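Local coordinates for protein alkaline phosphatase (Antarctic bacterium, PDB 2W5V) that probably hydrolyses phosphate monoesters as an alkaline phosphatase, a metalloenzyme that uses two zinc ions and one magnesium ion, at residues F141-L146 against E152-D157; D164-G169 against N190-N195; N172-R177 against G212-D217. The protein carries 1 engineered substitution. All blocks are in the same frame, centred on the assembly; numbering follows the deposited sequence.

Contact 1 of 3, residues F141-L146 against E152-D157; sequences FYAHAL and EEIAMD
A second magnesium site, seen in a structure of this protein, brings together His-144, on the loop after helix 136-139, and Glu-153 and Asp-157, on helix 151-158; no metal is modelled there on this chain. Waters bridge the two sides. One is held at both ends: it donates to Glu-153 OE2 at 2.6 Å and accepts from the backbone N of Leu-146. The extended chain of Glu-153, with CG anti to the backbone N (chi1 178°), carries its carboxylate out along the loop to that point. Farther down, another water donates to Tyr-142 O and to Asp-157 O, tying the two backbones. A third, amid several oxygens, is doubtful in its bonding, with unusually short contacts of 2.5 Å to both His-144 O and Asp-157 OD2. The imidazole of His-144 is occupied elsewhere, ND1 bonded to Gly-103 O and NE2 to Glu-116 OE2.

Beneath this polar layer the packing is largely through carbon atoms. Ile-154 turns its CG2 methyl against the phenol end of Tyr-142, 3.4 Å from OH, the two side chains crossing at about a right angle. Ile-154 O lies in the plane of the ring, 3.5 Å from Tyr-142 CE1, while the hydroxyl itself is bonded to Ile-133 O. Ala-143 CB rests on Asp-157 CB at 3.6 Å, and Ala-145 CB faces the CG1 branch of Ile-154. Carboxylates one helical turn apart, facing a loop carbonyl, are consistent with a peripheral magnesium site, where water would probably complete the coordination.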
loop_
_atom_site.group_PDB
_atom_site.type_symbol
_atom_site.label_atom_id
_atom_site.label_comp_id
_atom_site.label_asym_id
_atom_site.label_seq_id
_atom_site.Cartn_x
_atom_site.Cartn_y
_atom_site.Cartn_z
ATOM N N PHE B 141 10.930 -20.380 10.112
ATOM C CA PHE B 141 11.523 -20.980 8.921
ATOM C C PHE B 141 12.369 -22.240 9.189
ATOM O O PHE B 141 12.779 -22.917 8.251
ATOM C CB PHE B 141 12.310 -19.935 8.121
ATOM C CG PHE B 141 11.423 -18.963 7.385
ATOM C CD1 PHE B 141 10.832 -17.904 8.057
ATOM C CD2 PHE B 141 11.138 -19.141 6.039
ATOM C CE1 PHE B 141 9.987 -17.022 7.399
ATOM C CE2 PHE B 141 10.293 -18.251 5.371
ATOM C CZ PHE B 141 9.719 -17.196 6.054
ATOM N N TYR B 142 12.621 -22.571 10.452
ATOM C CA TYR B 142 13.408 -23.776 10.736
ATOM C C TYR B 142 12.923 -24.622 11.913
ATOM O O TYR B 142 13.398 -25.739 12.092
ATOM C CB TYR B 142 14.891 -23.440 10.926
ATOM C CG TYR B 142 15.191 -22.628 12.172
ATOM C CD1 TYR B 142 15.365 -23.244 13.417
ATOM C CD2 TYR B 142 15.308 -21.251 12.102
ATOM C CE1 TYR B 142 15.646 -22.492 14.561
ATOM C CE2 TYR B 142 15.589 -20.499 13.223
ATOM C CZ TYR B 142 15.760 -21.116 14.448
ATOM O OH TYR B 142 16.033 -20.332 15.547
ATOM N N ALA B 143 11.996 -24.098 12.709
ATOM C CA ALA B 143 11.527 -24.808 13.895
ATOM C C ALA B 143 10.034 -25.108 13.864
ATOM O O ALA B 143 9.292 -24.554 13.059
ATOM C CB ALA B 143 11.873 -24.030 15.156
ATOM N N HIS B 144 9.606 -25.990 14.760
ATOM C CA HIS B 144 8.189 -26.273 14.950
ATOM C C HIS B 144 7.891 -26.291 16.441
ATOM O O HIS B 144 8.286 -27.217 17.142
ATOM C CB HIS B 144 7.834 -27.624 14.327
ATOM C CG HIS B 144 8.191 -27.725 12.879
ATOM N ND1 HIS B 144 7.393 -27.209 11.877
ATOM C CD2 HIS B 144 9.264 -28.270 12.256
ATOM C CE1 HIS B 144 7.953 -27.443 10.706
ATOM N NE2 HIS B 144 9.092 -28.083 10.907
ATOM N N ALA B 145 7.210 -25.260 16.927
ATOM C CA ALA B 145 6.953 -25.116 18.354
ATOM C C ALA B 145 5.531 -24.635 18.590
ATOM O O ALA B 145 4.982 -23.897 17.790
ATOM C CB ALA B 145 7.956 -24.156 18.989
ATOM N N LEU B 146 4.945 -25.062 19.702
ATOM C CA LEU B 146 3.565 -24.734 20.024
ATOM C C LEU B 146 3.416 -23.268 20.354
ATOM O O LEU B 146 2.346 -22.694 20.186
ATOM C CB LEU B 146 3.090 -25.549 21.232
ATOM C CG LEU B 146 2.942 -27.039 20.985
ATOM C CD1 LEU B 146 2.436 -27.715 22.246
ATOM C CD2 LEU B 146 1.990 -27.245 19.837
ATOM N N GLU B 152 14.230 -21.564 23.981
ATOM C CA GLU B 152 15.262 -22.583 24.184
ATOM C C GLU B 152 14.937 -23.858 23.396
ATOM O O GLU B 152 15.831 -24.523 22.877
ATOM C CB GLU B 152 15.473 -22.870 25.669
ATOM C CG GLU B 152 16.070 -21.677 26.405
ATOM C CD GLU B 152 16.409 -21.971 27.855
ATOM O OE1 GLU B 152 16.271 -23.140 28.288
ATOM O OE2 GLU B 152 16.820 -21.021 28.556
ATOM N N GLU B 153 13.656 -24.189 23.292
ATOM C CA GLU B 153 13.239 -25.308 22.444
ATOM C C GLU B 153 13.547 -25.012 20.979
ATOM O O GLU B 153 14.002 -25.880 20.231
ATOM C CB GLU B 153 11.743 -25.581 22.616
ATOM C CG GLU B 153 11.205 -26.711 21.735
ATOM C CD GLU B 153 9.714 -26.973 21.947
ATOM O OE1 GLU B 153 9.281 -27.080 23.117
ATOM O OE2 GLU B 153 8.976 -27.094 20.945
ATOM N N ILE B 154 13.271 -23.781 20.562
ATOM C CA ILE B 154 13.536 -23.360 19.196
ATOM C C ILE B 154 15.024 -23.453 18.866
ATOM O O ILE B 154 15.402 -23.921 17.788
ATOM C CB ILE B 154 12.995 -21.933 18.945
ATOM C CG1 ILE B 154 11.473 -21.999 18.798
ATOM C CG2 ILE B 154 13.630 -21.323 17.699
ATOM C CD1 ILE B 154 10.769 -20.673 18.947
ATOM N N ALA B 155 15.868 -23.022 19.796
ATOM C CA ALA B 155 17.310 -23.149 19.613
ATOM C C ALA B 155 17.713 -24.611 19.407
ATOM O O ALA B 155 18.496 -24.931 18.511
ATOM C CB ALA B 155 18.048 -22.560 20.799
ATOM N N MET B 156 17.185 -25.501 20.239
ATOM C CA MET B 156 17.453 -26.923 20.064
ATOM C C MET B 156 16.952 -27.423 18.704
ATOM O O MET B 156 17.591 -28.276 18.090
ATOM C CB MET B 156 16.818 -27.746 21.189
ATOM C CG MET B 156 17.120 -29.231 21.089
ATOM S SD MET B 156 18.833 -29.596 21.535
ATOM C CE MET B 156 18.829 -29.121 23.263
ATOM N N ASP B 157 15.810 -26.904 18.245
ATOM C CA ASP B 157 15.278 -27.261 16.924
ATOM C C ASP B 157 16.255 -26.902 15.799
ATOM O O ASP B 157 16.321 -27.591 14.776
ATOM C CB ASP B 157 13.934 -26.569 16.664
ATOM C CG ASP B 157 12.791 -27.169 17.472
ATOM O OD1 ASP B 157 12.939 -28.292 18.011
ATOM O OD2 ASP B 157 11.728 -26.513 17.560
HETATM O O HOH W 1 13.711 -28.195 13.140
HETATM O O HOH W 2 10.136 -28.203 18.474
HETATM O O HOH W 3 10.369 -29.846 16.443
HETATM O O HOH W 4 6.434 -27.048 21.196
#

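Contact 2 of 3, residues D164-G169 against N190-N195; sequences DFFAGG and NQFTIN
Strands 165-169 and 192-195 run parallel but not side by side: the nearest CA atoms across the pair, those of Asp-164 and Phe-192, are 8.0 Å apart, and strand 210-214 lies between them in the sheet. What bridges the gap is a small apolar group on one face. Phe-166 CE2 meets Phe-192 CE2 at 3.7 Å, and CD2 of the first ring is nearly as close to the same atom. Phe-192 comes to the edge of the Phe-166 ring, near its plane, in an oblique aromatic pair with planes at 55° and centroids 5.5 Å apart. Phe-166 reaches across because its CG lies between the backbone N and the carbonyl carbon (chi1 69°), which swings the ring over the intervening strand.

The chain gets from one strand to the other by way of helices 172-175 and 183-188, a beta-alpha-beta crossover that skips one strand of the mixed, mainly parallel sheet at the core of the alkaline phosphatase fold; 192-195 is its outermost strand on this side. Leu-187 of helix 183-188 touches both phenylalanine rings, laying the returning helix over them.

Farther along, the CD1 methyl of Ile-194 approaches Phe-166 CZ at 4.0 Å, obliquely to the ring, and the same isoleucine also touches Leu-184 and Lys-188 of that helix. At the other end Asp-164 O lies 4.2 Å from Phe-192 CE2, again oblique to the ring. The carboxylate of Asp-164 serves other partners: OD2 accepts from Thr-125 N, and OD1 makes a salt bridge with Arg-209.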
loop_
_atom_site.group_PDB
_atom_site.type_symbol
_atom_site.label_atom_id
_atom_site.label_comp_id
_atom_site.label_asym_id
_atom_site.label_seq_id
_atom_site.Cartn_x
_atom_site.Cartn_y
_atom_site.Cartn_z
ATOM N N ASP B 164 21.575 -24.473 6.193
ATOM C CA ASP B 164 22.989 -24.550 5.858
ATOM C C ASP B 164 23.738 -23.320 6.355
ATOM O O ASP B 164 24.954 -23.355 6.541
ATOM C CB ASP B 164 23.150 -24.660 4.346
ATOM C CG ASP B 164 22.466 -25.897 3.781
ATOM O OD1 ASP B 164 22.959 -27.030 4.014
ATOM O OD2 ASP B 164 21.434 -25.734 3.098
ATOM N N PHE B 165 23.000 -22.233 6.568
ATOM C CA PHE B 165 23.595 -20.957 6.960
ATOM C C PHE B 165 22.642 -20.172 7.859
ATOM O O PHE B 165 21.438 -20.155 7.622
ATOM C CB PHE B 165 23.898 -20.136 5.700
ATOM C CG PHE B 165 24.565 -18.807 5.967
ATOM C CD1 PHE B 165 25.940 -18.667 5.838
ATOM C CD2 PHE B 165 23.815 -17.695 6.319
ATOM C CE1 PHE B 165 26.556 -17.438 6.066
ATOM C CE2 PHE B 165 24.424 -16.462 6.552
ATOM C CZ PHE B 165 25.793 -16.334 6.424
ATOM N N PHE B 166 23.172 -19.506 8.879
ATOM C CA PHE B 166 22.359 -18.523 9.595
ATOM C C PHE B 166 23.228 -17.449 10.224
ATOM O O PHE B 166 24.421 -17.656 10.451
ATOM C CB PHE B 166 21.439 -19.186 10.638
ATOM C CG PHE B 166 22.171 -19.770 11.825
ATOM C CD1 PHE B 166 22.515 -18.974 12.909
ATOM C CD2 PHE B 166 22.501 -21.116 11.857
ATOM C CE1 PHE B 166 23.185 -19.510 14.004
ATOM C CE2 PHE B 166 23.167 -21.659 12.946
ATOM C CZ PHE B 166 23.508 -20.852 14.023
ATOM N N ALA B 167 22.623 -16.297 10.488
ATOM C CA ALA B 167 23.316 -15.198 11.147
ATOM C C ALA B 167 22.311 -14.353 11.908
ATOM O O ALA B 167 21.296 -13.925 11.350
ATOM C CB ALA B 167 24.055 -14.349 10.127
ATOM N N GLY B 168 22.586 -14.125 13.186
ATOM C CA GLY B 168 21.716 -13.304 14.006
ATOM C C GLY B 168 22.240 -13.170 15.416
ATOM O O GLY B 168 23.400 -13.487 15.682
ATOM N N GLY B 169 21.394 -12.683 16.320
ATOM C CA GLY B 169 21.723 -12.685 17.736
ATOM C C GLY B 169 21.222 -13.962 18.392
ATOM O O GLY B 169 20.906 -14.938 17.703
ATOM N N ASN B 190 26.632 -31.207 14.675
ATOM C CA ASN B 190 25.757 -31.397 13.513
ATOM C C ASN B 190 26.307 -30.708 12.264
ATOM O O ASN B 190 25.546 -30.321 11.380
ATOM C CB ASN B 190 24.340 -30.881 13.795
ATOM C CG ASN B 190 23.480 -31.895 14.526
ATOM O OD1 ASN B 190 22.881 -32.777 13.910
ATOM N ND2 ASN B 190 23.402 -31.767 15.847
ATOM N N GLN B 191 27.625 -30.536 12.217
ATOM C CA GLN B 191 28.316 -30.008 11.036
ATOM C C GLN B 191 28.315 -28.482 10.897
ATOM O O GLN B 191 28.778 -27.947 9.887
ATOM C CB GLN B 191 27.784 -30.653 9.755
ATOM C CG GLN B 191 28.097 -32.135 9.635
ATOM C CD GLN B 191 27.652 -32.712 8.304
ATOM O OE1 GLN B 191 28.476 -33.124 7.488
ATOM N NE2 GLN B 191 26.343 -32.731 8.074
ATOM N N PHE B 192 27.811 -27.779 11.907
ATOM C CA PHE B 192 27.875 -26.321 11.894
ATOM C C PHE B 192 29.218 -25.789 12.364
ATOM O O PHE B 192 29.672 -26.111 13.461
ATOM C CB PHE B 192 26.767 -25.717 12.754
ATOM C CG PHE B 192 25.464 -25.574 12.040
ATOM C CD1 PHE B 192 24.483 -26.542 12.168
ATOM C CD2 PHE B 192 25.223 -24.477 11.231
ATOM C CE1 PHE B 192 23.277 -26.409 11.507
ATOM C CE2 PHE B 192 24.026 -24.344 10.568
ATOM C CZ PHE B 192 23.054 -25.309 10.707
ATOM N N THR B 193 29.856 -24.979 11.526
ATOM C CA THR B 193 30.948 -24.143 11.985
ATOM C C THR B 193 30.304 -22.893 12.566
ATOM O O THR B 193 29.474 -22.268 11.913
ATOM C CB THR B 193 31.903 -23.768 10.839
ATOM O OG1 THR B 193 32.547 -24.957 10.349
ATOM C CG2 THR B 193 32.964 -22.792 11.326
ATOM N N ILE B 194 30.663 -22.541 13.797
ATOM C CA ILE B 194 30.019 -21.415 14.471
ATOM C C ILE B 194 31.012 -20.303 14.787
ATOM O O ILE B 194 32.069 -20.552 15.350
ATOM C CB ILE B 194 29.353 -21.855 15.792
ATOM C CG1 ILE B 194 28.294 -22.929 15.537
ATOM C CG2 ILE B 194 28.762 -20.654 16.528
ATOM C CD1 ILE B 194 27.134 -22.463 14.692
ATOM N N ASN B 195 30.657 -19.078 14.430
ATOM C CA ASN B 195 31.447 -17.912 14.789
ATOM C C ASN B 195 30.608 -17.012 15.685
ATOM O O ASN B 195 29.466 -16.679 15.352
ATOM C CB ASN B 195 31.903 -17.173 13.525
ATOM C CG ASN B 195 32.791 -15.980 13.823
ATOM O OD1 ASN B 195 32.517 -15.198 14.733
ATOM N ND2 ASN B 195 33.858 -15.824 13.042
#

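Contact 3 of 3, residues N172-R177 against G212-D217; sequences NYFTKR and GFLLAD
The carboxylate oxygen Asp-217 OD1 collects two waters that run back to helix 172-175 and the residue after it. One lies 2.5 Å from Asn-172 OD1, to which it donates, and gives a weak bond to Asp-217 OD1. The other donates to Asp-217 OD1 at 3.0 Å and weakly accepts from Lys-176 NZ. Lys-176 NZ stays 4.4 Å from Asp-217 OD2, beyond a salt bridge, so any attraction between the charges is probably weak and partly screened by water.

The direct bond is in the backbone. Asn-172 N, at the start of the short helix, donates to Asp-217 O at 2.9 Å, nearly straight at 164° and onto a carbonyl lone pair. Alongside it the Asn-172 side chain crosses that of Asp-217 at a slant, OD1 3.5 Å from Asp-217 CB and the amide and carboxylate planes about 30° apart. The amide's ND2 is taken by Glu-218, the next residue along, whose other oxygen accepts from the hydroxyl of Tyr-173.

Deeper in, Leu-214 of strand 210-214 lays its CD1 methyl over one face of Phe-174, a CH-pi contact 4.2 Å from the ring centroid and displaced toward the rim near CD2. With CG beside the backbone N and opposite the carbonyl carbon (chi1 -70°), Leu-214 brings its CD2 to the same side of the ring, at CE2. Val-183 and Leu-187 of helix 183-188 also touch this phenylalanine, as does Ala-155 of helix 151-158, putting it where two helices meet the sheet.

The contact thus grades from a hydrocarbon interior to a water-bridged outer part: the backbone bond and the methyl-on-ring packing make its firm part, whereas the Lys-176 and Asp-217 pair probably adds only a modest electrostatic pull.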
loop_
_atom_site.group_PDB
_atom_site.type_symbol
_atom_site.label_atom_id
_atom_site.label_comp_id
_atom_site.label_asym_id
_atom_site.label_seq_id
_atom_site.Cartn_x
_atom_site.Cartn_y
_atom_site.Cartn_z
ATOM N N ASN B 172 22.534 -16.367 23.897
ATOM C CA ASN B 172 21.994 -16.778 25.185
ATOM C C ASN B 172 21.181 -18.070 25.116
ATOM O O ASN B 172 21.256 -18.908 26.016
ATOM C CB ASN B 172 21.130 -15.665 25.793
ATOM C CG ASN B 172 21.953 -14.603 26.504
ATOM O OD1 ASN B 172 23.158 -14.764 26.705
ATOM N ND2 ASN B 172 21.299 -13.510 26.892
ATOM N N TYR B 173 20.396 -18.231 24.056
ATOM C CA TYR B 173 19.501 -19.388 23.942
ATOM C C TYR B 173 20.241 -20.687 23.617
ATOM O O TYR B 173 19.672 -21.782 23.691
ATOM C CB TYR B 173 18.383 -19.085 22.938
ATOM C CG TYR B 173 17.636 -17.838 23.346
ATOM C CD1 TYR B 173 17.954 -16.599 22.799
ATOM C CD2 TYR B 173 16.654 -17.889 24.330
ATOM C CE1 TYR B 173 17.292 -15.449 23.203
ATOM C CE2 TYR B 173 15.985 -16.748 24.733
ATOM C CZ TYR B 173 16.309 -15.533 24.170
ATOM O OH TYR B 173 15.647 -14.400 24.577
ATOM N N PHE B 174 21.520 -20.557 23.292
ATOM C CA PHE B 174 22.370 -21.709 23.006
ATOM C C PHE B 174 23.379 -22.031 24.121
ATOM O O PHE B 174 23.760 -23.190 24.304
ATOM C CB PHE B 174 23.118 -21.492 21.687
ATOM C CG PHE B 174 22.225 -21.464 20.483
ATOM C CD1 PHE B 174 22.026 -22.605 19.724
ATOM C CD2 PHE B 174 21.577 -20.298 20.112
ATOM C CE1 PHE B 174 21.200 -22.582 18.612
ATOM C CE2 PHE B 174 20.747 -20.269 19.001
ATOM C CZ PHE B 174 20.562 -21.411 18.250
ATOM N N THR B 175 23.818 -21.017 24.859
ATOM C CA THR B 175 24.918 -21.207 25.801
ATOM C C THR B 175 24.639 -20.758 27.233
ATOM O O THR B 175 25.473 -20.957 28.115
ATOM C CB THR B 175 26.182 -20.476 25.334
ATOM O OG1 THR B 175 25.990 -19.064 25.473
ATOM C CG2 THR B 175 26.495 -20.815 23.888
ATOM N N LYS B 176 23.492 -20.134 27.463
ATOM C CA LYS B 176 23.131 -19.697 28.807
ATOM C C LYS B 176 21.657 -19.966 29.046
ATOM O O LYS B 176 20.861 -19.042 29.232
ATOM C CB LYS B 176 23.471 -18.218 29.007
ATOM C CG LYS B 176 24.957 -17.918 28.832
ATOM C CD LYS B 176 25.279 -16.445 29.013
ATOM C CE LYS B 176 26.740 -16.169 28.681
ATOM N NZ LYS B 176 27.107 -14.741 28.893
ATOM N N ARG B 177 21.309 -21.250 29.033
ATOM C CA ARG B 177 19.922 -21.694 29.073
ATOM C C ARG B 177 19.504 -22.063 30.491
ATOM O O ARG B 177 20.345 -22.378 31.336
ATOM C CB ARG B 177 19.741 -22.908 28.159
ATOM C CG ARG B 177 20.166 -22.678 26.709
ATOM C CD ARG B 177 20.501 -23.991 26.001
ATOM N NE ARG B 177 19.434 -24.981 26.128
ATOM C CZ ARG B 177 18.414 -25.107 25.282
ATOM N NH1 ARG B 177 18.304 -24.302 24.228
ATOM N NH2 ARG B 177 17.498 -26.041 25.492
ATOM N N GLY B 212 27.266 -20.826 10.960
ATOM C CA GLY B 212 26.357 -20.110 11.839
ATOM C C GLY B 212 27.047 -18.949 12.535
ATOM O O GLY B 212 28.138 -19.104 13.089
ATOM N N PHE B 213 26.417 -17.777 12.501
ATOM C CA PHE B 213 26.941 -16.601 13.191
ATOM C C PHE B 213 25.991 -16.190 14.316
ATOM O O PHE B 213 24.834 -15.827 14.060
ATOM C CB PHE B 213 27.097 -15.426 12.221
ATOM C CG PHE B 213 28.190 -15.604 11.201
ATOM C CD1 PHE B 213 29.487 -15.185 11.470
ATOM C CD2 PHE B 213 27.912 -16.154 9.956
ATOM C CE1 PHE B 213 30.497 -15.328 10.522
ATOM C CE2 PHE B 213 28.913 -16.306 9.004
ATOM C CZ PHE B 213 30.208 -15.891 9.286
ATOM N N LEU B 214 26.480 -16.253 15.551
ATOM C CA LEU B 214 25.716 -15.819 16.722
ATOM C C LEU B 214 26.431 -14.626 17.351
ATOM O O LEU B 214 27.290 -14.799 18.212
ATOM C CB LEU B 214 25.572 -16.974 17.732
ATOM C CG LEU B 214 24.658 -18.125 17.288
ATOM C CD1 LEU B 214 24.836 -19.358 18.176
ATOM C CD2 LEU B 214 23.190 -17.678 17.257
ATOM N N LEU B 215 26.061 -13.420 16.916
ATOM C CA LEU B 215 26.887 -12.232 17.142
ATOM C C LEU B 215 26.410 -11.303 18.259
ATOM O O LEU B 215 26.886 -10.173 18.382
ATOM C CB LEU B 215 27.035 -11.452 15.831
ATOM C CG LEU B 215 27.613 -12.268 14.675
ATOM C CD1 LEU B 215 27.723 -11.422 13.420
ATOM C CD2 LEU B 215 28.979 -12.857 15.073
ATOM N N ALA B 216 25.482 -11.784 19.072
ATOM C CA ALA B 216 24.977 -11.018 20.203
ATOM C C ALA B 216 24.326 -11.985 21.171
ATOM O O ALA B 216 23.891 -13.057 20.769
ATOM C CB ALA B 216 23.967 -9.972 19.738
ATOM N N ASP B 217 24.270 -11.612 22.446
ATOM C CA ASP B 217 23.664 -12.472 23.457
ATOM C C ASP B 217 22.165 -12.569 23.221
ATOM O O ASP B 217 21.591 -13.650 23.296
ATOM C CB ASP B 217 23.946 -11.945 24.865
ATOM C CG ASP B 217 25.419 -12.021 25.237
ATOM O OD1 ASP B 217 26.193 -12.666 24.497
ATOM O OD2 ASP B 217 25.798 -11.433 26.273
HETATM O O HOH W 5 25.315 -15.119 25.433
HETATM O O HOH W 6 28.570 -12.862 26.395
#

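Overall arrangement
Contact 3 lies on the same side of the chain's centre as contact 1 and as contact 2. Contact 1 closes before the others open; contacts 2 and 3 then alternate along the chain. The centres of contacts 2 and 3 are about 11 Å apart, and both use the mainly parallel sheet, where strand 210-214 lies between 165-169 and 192-195 and pairs with 192-195 through Gly-212. Contacts 1 and 3 have centres about 14 Å apart; Ala-155 packs on helix 172-175, and Arg-177, just beyond that helix, probably bonds Glu-152 O. Contacts 1 and 2 do not touch. The peripheral metal-site residues of contact 1 are thereby linked to the sheet's edge through contact 3.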